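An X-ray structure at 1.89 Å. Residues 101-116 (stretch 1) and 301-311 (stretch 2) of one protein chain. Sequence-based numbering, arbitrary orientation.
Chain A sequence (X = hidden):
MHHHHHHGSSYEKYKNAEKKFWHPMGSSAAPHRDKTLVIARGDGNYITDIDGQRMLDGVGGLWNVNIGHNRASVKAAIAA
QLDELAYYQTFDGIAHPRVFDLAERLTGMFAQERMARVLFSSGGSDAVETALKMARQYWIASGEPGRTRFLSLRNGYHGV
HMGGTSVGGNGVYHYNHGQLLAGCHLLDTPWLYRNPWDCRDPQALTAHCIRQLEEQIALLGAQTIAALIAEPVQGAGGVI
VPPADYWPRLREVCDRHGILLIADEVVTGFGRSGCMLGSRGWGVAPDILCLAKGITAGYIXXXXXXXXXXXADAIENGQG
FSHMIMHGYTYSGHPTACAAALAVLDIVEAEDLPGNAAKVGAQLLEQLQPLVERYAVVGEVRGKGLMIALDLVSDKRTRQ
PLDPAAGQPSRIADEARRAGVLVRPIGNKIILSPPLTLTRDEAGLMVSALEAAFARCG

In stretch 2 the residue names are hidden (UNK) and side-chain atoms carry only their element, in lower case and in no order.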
# COMPACT_ATOMS: atom_id res chain seq x y z
N ASP A 101 11.70 28.28 26.05
CA ASP A 101 12.99 28.07 26.69
C ASP A 101 13.70 26.84 26.14
O ASP A 101 14.87 26.91 25.76
CB ASP A 101 12.81 27.95 28.20
CG ASP A 101 12.18 29.18 28.83
OD1 ASP A 101 12.26 30.27 28.23
OD2 ASP A 101 11.62 29.05 29.94
N LEU A 102 12.98 25.71 26.08
CA LEU A 102 13.59 24.44 25.67
C LEU A 102 13.89 24.41 24.17
O LEU A 102 14.89 23.83 23.75
CB LEU A 102 12.67 23.28 26.06
CG LEU A 102 13.18 21.86 25.83
CD1 LEU A 102 14.51 21.65 26.54
CD2 LEU A 102 12.16 20.83 26.26
N ALA A 103 13.00 24.98 23.34
CA ALA A 103 13.27 25.05 21.91
C ALA A 103 14.53 25.87 21.62
O ALA A 103 15.38 25.46 20.82
CB ALA A 103 12.06 25.64 21.17
N GLU A 104 14.64 27.05 22.23
CA GLU A 104 15.86 27.83 22.14
C GLU A 104 17.05 27.03 22.65
O GLU A 104 18.13 27.04 22.05
CB GLU A 104 15.70 29.13 22.93
CG GLU A 104 16.92 30.03 22.95
CD GLU A 104 17.11 30.83 21.67
OE1 GLU A 104 16.18 30.86 20.83
OE2 GLU A 104 18.19 31.42 21.50
N ARG A 105 16.86 26.32 23.77
CA ARG A 105 17.94 25.54 24.39
C ARG A 105 18.40 24.41 23.47
O ARG A 105 19.60 24.20 23.29
CB ARG A 105 17.46 24.99 25.73
CG ARG A 105 18.47 24.12 26.47
CD ARG A 105 19.47 24.94 27.25
NE ARG A 105 20.46 24.09 27.90
CZ ARG A 105 20.39 23.69 29.17
NH1 ARG A 105 19.40 24.07 29.95
NH2 ARG A 105 21.35 22.91 29.65
N LEU A 106 17.45 23.66 22.91
CA LEU A 106 17.80 22.52 22.07
C LEU A 106 18.52 22.96 20.80
O LEU A 106 19.56 22.41 20.43
CB LEU A 106 16.54 21.73 21.75
CG LEU A 106 15.96 20.95 22.94
CD1 LEU A 106 14.58 20.40 22.63
CD2 LEU A 106 16.91 19.83 23.33
N THR A 107 17.97 23.97 20.12
CA THR A 107 18.60 24.46 18.90
C THR A 107 19.99 25.03 19.17
O THR A 107 20.86 24.99 18.30
CB THR A 107 17.71 25.51 18.25
OG1 THR A 107 17.34 26.49 19.24
CG2 THR A 107 16.45 24.87 17.72
N GLY A 108 20.20 25.58 20.37
CA GLY A 108 21.53 26.06 20.73
C GLY A 108 22.53 24.94 20.94
O GLY A 108 23.69 25.05 20.54
N MET A 109 22.10 23.86 21.62
CA MET A 109 22.99 22.72 21.86
C MET A 109 23.44 22.06 20.58
O MET A 109 24.55 21.51 20.52
CB MET A 109 22.27 21.66 22.70
CG MET A 109 22.02 22.00 24.13
SD MET A 109 21.24 20.56 24.86
CE MET A 109 22.67 19.50 25.11
N PHE A 110 22.60 22.07 19.55
CA PHE A 110 22.87 21.38 18.30
C PHE A 110 23.03 22.36 17.14
O PHE A 110 22.60 22.09 16.02
CB PHE A 110 21.78 20.35 18.01
CG PHE A 110 21.53 19.40 19.15
CD1 PHE A 110 22.57 18.63 19.65
CD2 PHE A 110 20.28 19.28 19.72
CE1 PHE A 110 22.35 17.76 20.70
CE2 PHE A 110 20.05 18.41 20.76
CZ PHE A 110 21.09 17.65 21.25
N ALA A 111 23.63 23.51 17.42
CA ALA A 111 23.97 24.43 16.34
C ALA A 111 24.99 23.79 15.41
O ALA A 111 24.96 24.00 14.19
CB ALA A 111 24.50 25.74 16.90
N GLN A 112 25.91 22.99 15.97
CA GLN A 112 26.87 22.25 15.16
C GLN A 112 26.19 21.46 14.05
O GLN A 112 26.77 21.25 12.98
CB GLN A 112 27.68 21.32 16.05
CG GLN A 112 28.72 20.49 15.32
CD GLN A 112 29.56 19.63 16.24
OE1 GLN A 112 30.14 18.63 15.81
NE2 GLN A 112 29.65 20.02 17.52
N GLU A 113 24.95 21.03 14.28
CA GLU A 113 24.18 20.33 13.26
C GLU A 113 23.18 21.24 12.56
O GLU A 113 22.31 20.75 11.83
CB GLU A 113 23.46 19.13 13.88
CG GLU A 113 24.41 18.02 14.36
CD GLU A 113 25.23 18.42 15.57
OE1 GLU A 113 24.72 19.20 16.41
OE2 GLU A 113 26.40 17.98 15.67
N ARG A 114 23.30 22.56 12.75
CA ARG A 114 22.46 23.56 12.08
C ARG A 114 20.97 23.28 12.28
O ARG A 114 20.14 23.63 11.44
CB ARG A 114 22.80 23.68 10.59
CG ARG A 114 22.38 25.01 9.94
CD ARG A 114 22.76 25.13 8.45
NE ARG A 114 22.87 23.83 7.77
CZ ARG A 114 21.84 23.07 7.38
NH1 ARG A 114 20.59 23.46 7.58
NH2 ARG A 114 22.07 21.91 6.77
N MET A 115 20.61 22.66 13.40
CA MET A 115 19.21 22.46 13.73
C MET A 115 18.53 23.80 13.97
O MET A 115 19.07 24.68 14.65
CB MET A 115 19.07 21.59 14.98
CG MET A 115 19.45 20.13 14.80
SD MET A 115 18.51 19.29 13.50
CE MET A 115 19.75 18.17 12.86
N ALA A 116 17.33 23.96 13.42
CA ALA A 116 16.65 25.25 13.43
C ALA A 116 15.28 25.22 14.10
O ALA A 116 14.90 26.21 14.72
CB ALA A 116 16.50 25.79 12.00
N UNK A 301 7.27 12.18 30.53
CA UNK A 301 7.34 11.82 29.10
C UNK A 301 7.58 13.05 28.24
O UNK A 301 6.82 14.02 28.30
c UNK A 301 5.56 10.65 30.16
c UNK A 301 6.04 11.68 31.16
c UNK A 301 5.97 11.19 28.84
N UNK A 302 8.65 13.01 27.45
CA UNK A 302 8.90 14.07 26.49
C UNK A 302 9.67 13.50 25.31
O UNK A 302 10.63 12.75 25.49
c UNK A 302 10.02 16.47 26.28
c UNK A 302 8.76 17.31 26.01
c UNK A 302 9.70 15.22 27.11
c UNK A 302 11.12 17.31 26.89
N UNK A 303 9.27 13.90 24.10
CA UNK A 303 10.01 13.60 22.91
C UNK A 303 10.21 14.86 22.10
O UNK A 303 9.53 15.87 22.31
N UNK A 304 11.19 14.82 21.20
CA UNK A 304 11.45 15.97 20.35
C UNK A 304 12.04 15.53 19.02
O UNK A 304 12.84 14.59 18.96
c UNK A 304 12.39 16.99 21.01
N UNK A 305 11.61 16.20 17.96
CA UNK A 305 12.20 16.07 16.63
C UNK A 305 12.73 17.43 16.21
O UNK A 305 11.97 18.40 16.15
c UNK A 305 11.83 15.11 14.33
o UNK A 305 10.48 14.45 16.22
c UNK A 305 11.16 15.57 15.64
N UNK A 306 14.03 17.50 15.92
CA UNK A 306 14.66 18.74 15.48
C UNK A 306 14.92 18.68 13.98
O UNK A 306 15.27 17.62 13.45
c UNK A 306 15.92 19.56 17.64
c UNK A 306 17.28 20.10 18.06
c UNK A 306 15.44 18.49 18.61
c UNK A 306 15.98 19.01 16.20
N UNK A 307 14.76 19.82 13.32
CA UNK A 307 14.93 19.94 11.88
C UNK A 307 15.95 21.03 11.59
O UNK A 307 15.95 22.07 12.25
c UNK A 307 12.23 18.20 10.66
c UNK A 307 11.24 17.27 10.97
c UNK A 307 13.60 20.25 11.19
c UNK A 307 10.53 17.39 12.14
c UNK A 307 12.51 19.25 11.52
c UNK A 307 11.78 19.36 12.70
c UNK A 307 10.80 18.44 13.01
N UNK A 308 16.81 20.78 10.61
CA UNK A 308 17.85 21.75 10.31
C UNK A 308 17.29 22.89 9.47
O UNK A 308 16.13 22.88 9.05
n UNK A 308 19.64 19.65 7.76
o UNK A 308 17.58 20.52 7.81
c UNK A 308 19.04 21.05 9.65
c UNK A 308 18.69 20.39 8.32
N UNK A 309 18.14 23.91 9.25
CA UNK A 309 17.73 25.10 8.53
C UNK A 309 17.27 24.77 7.11
O UNK A 309 16.29 25.35 6.62
c UNK A 309 18.88 26.11 8.48
o UNK A 309 18.47 28.44 10.35
n UNK A 309 16.65 28.81 9.09
c UNK A 309 18.49 27.54 8.13
c UNK A 309 17.86 28.30 9.29
N UNK A 310 17.97 23.86 6.44
CA UNK A 310 17.56 23.40 5.12
C UNK A 310 16.08 23.02 5.09
O UNK A 310 15.29 23.60 4.32
c UNK A 310 18.53 18.21 1.74
c UNK A 310 18.61 20.13 3.31
c UNK A 310 17.95 21.50 3.44
n UNK A 310 18.03 19.35 2.21
n UNK A 310 19.63 17.69 2.26
n UNK A 310 17.92 17.58 0.74
c UNK A 310 18.42 22.20 4.70
N UNK A 311 15.69 22.07 5.94
CA UNK A 311 14.31 21.60 5.99
C UNK A 311 13.37 22.70 6.46
O UNK A 311 12.26 22.87 5.93
c UNK A 311 14.23 20.36 6.90
c UNK A 311 12.77 19.94 7.16
c UNK A 311 15.37 18.11 7.30
c UNK A 311 15.02 19.20 6.29

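Position 301 has three side-chain carbons that close a ring onto its own backbone N, the signature of Pro301. Nothing of stretch 1 lies within reach, so it leads into the contact without joining it.

Position 302 carries four carbons, forked at the second, with CB directed toward stretch 1. One branch tip comes 3.7 Å from CD2 of Leu102. The fork after a single CH2 identifies Leu302, and the close carbon is its CD2: two buried leucines meet methyl to methyl, near the start of stretch 1.

Position 303 has no side-chain atoms and is Gly303, out of touch with stretch 1. Position 304 has one carbon, 4.4 Å from Leu106 CD1; that lone CB makes it Ala304. It points toward the helix, but its short side chain gives only a light apolar contact.

Position 305 bears one carbon carrying an oxygen and a carbon, the branched pattern of Thr305. Its side chain stays 7.9 Å or more from stretch 1.

At 306 there are again four carbons forked at the second, pointing toward stretch 1. One tip lies in a pocket lined by Leu106 and Phe110, and CB is 3.7 Å from Met115 SD. This is Leu306, with more of its surface covered than any other residue of either stretch. Its CD2 sits 3.5 Å from Phe110 CD2, at the ring edge, and 4.1 Å from Leu106 CB, so one methyl fits where the helix has just ended.

Position 307 shows one carbon and then a six-carbon ring: Phe307. Its CB points away, and its contribution comes from the backbone, where Ala116 N donates a hydrogen bond to Phe307 O at 2.6 Å and nearly straight, 171° at the hydrogen.

Position 308 has two carbons, the second carrying one O and one N, which fits Asn308. It forms an antiparallel, non-hydrogen-bonded bridge pair with Met115, the two side chains diverging, and its CA lies 3.2 Å from Arg114 O in a CA-H...O contact. Its OD1 accepts from the backbone N of position 311 at 3.1 Å, capping the helix that follows.

Position 309 has three carbons, the third bearing O and N: Gln309. Its backbone N donates to Arg114 O at 3.0 Å, while its OE1 approaches Ala116 CB at 3.7 Å.

Position 310 runs three carbons, a nitrogen, then a carbon with two more nitrogens: Arg310. Its end leads away. Its backbone N is 2.9 Å from Arg114 NH1, but both are donors and no hydrogen bond forms.

Position 311 has four carbons forked at the first, one arm two carbons long, hence Ile311, whose side chain does not touch stretch 1.

The rule is alternation: Leu302, Ala304 and Leu306 turn toward the helix and the turn after it, supplying apolar packing. Past them the backbone takes over, and two hydrogen bonds, at Phe307 O and Gln309 N, flank the Met115–Asn308 pair and fix the register.

Stretch 2, residues 301-311: PLGATLFNQRI
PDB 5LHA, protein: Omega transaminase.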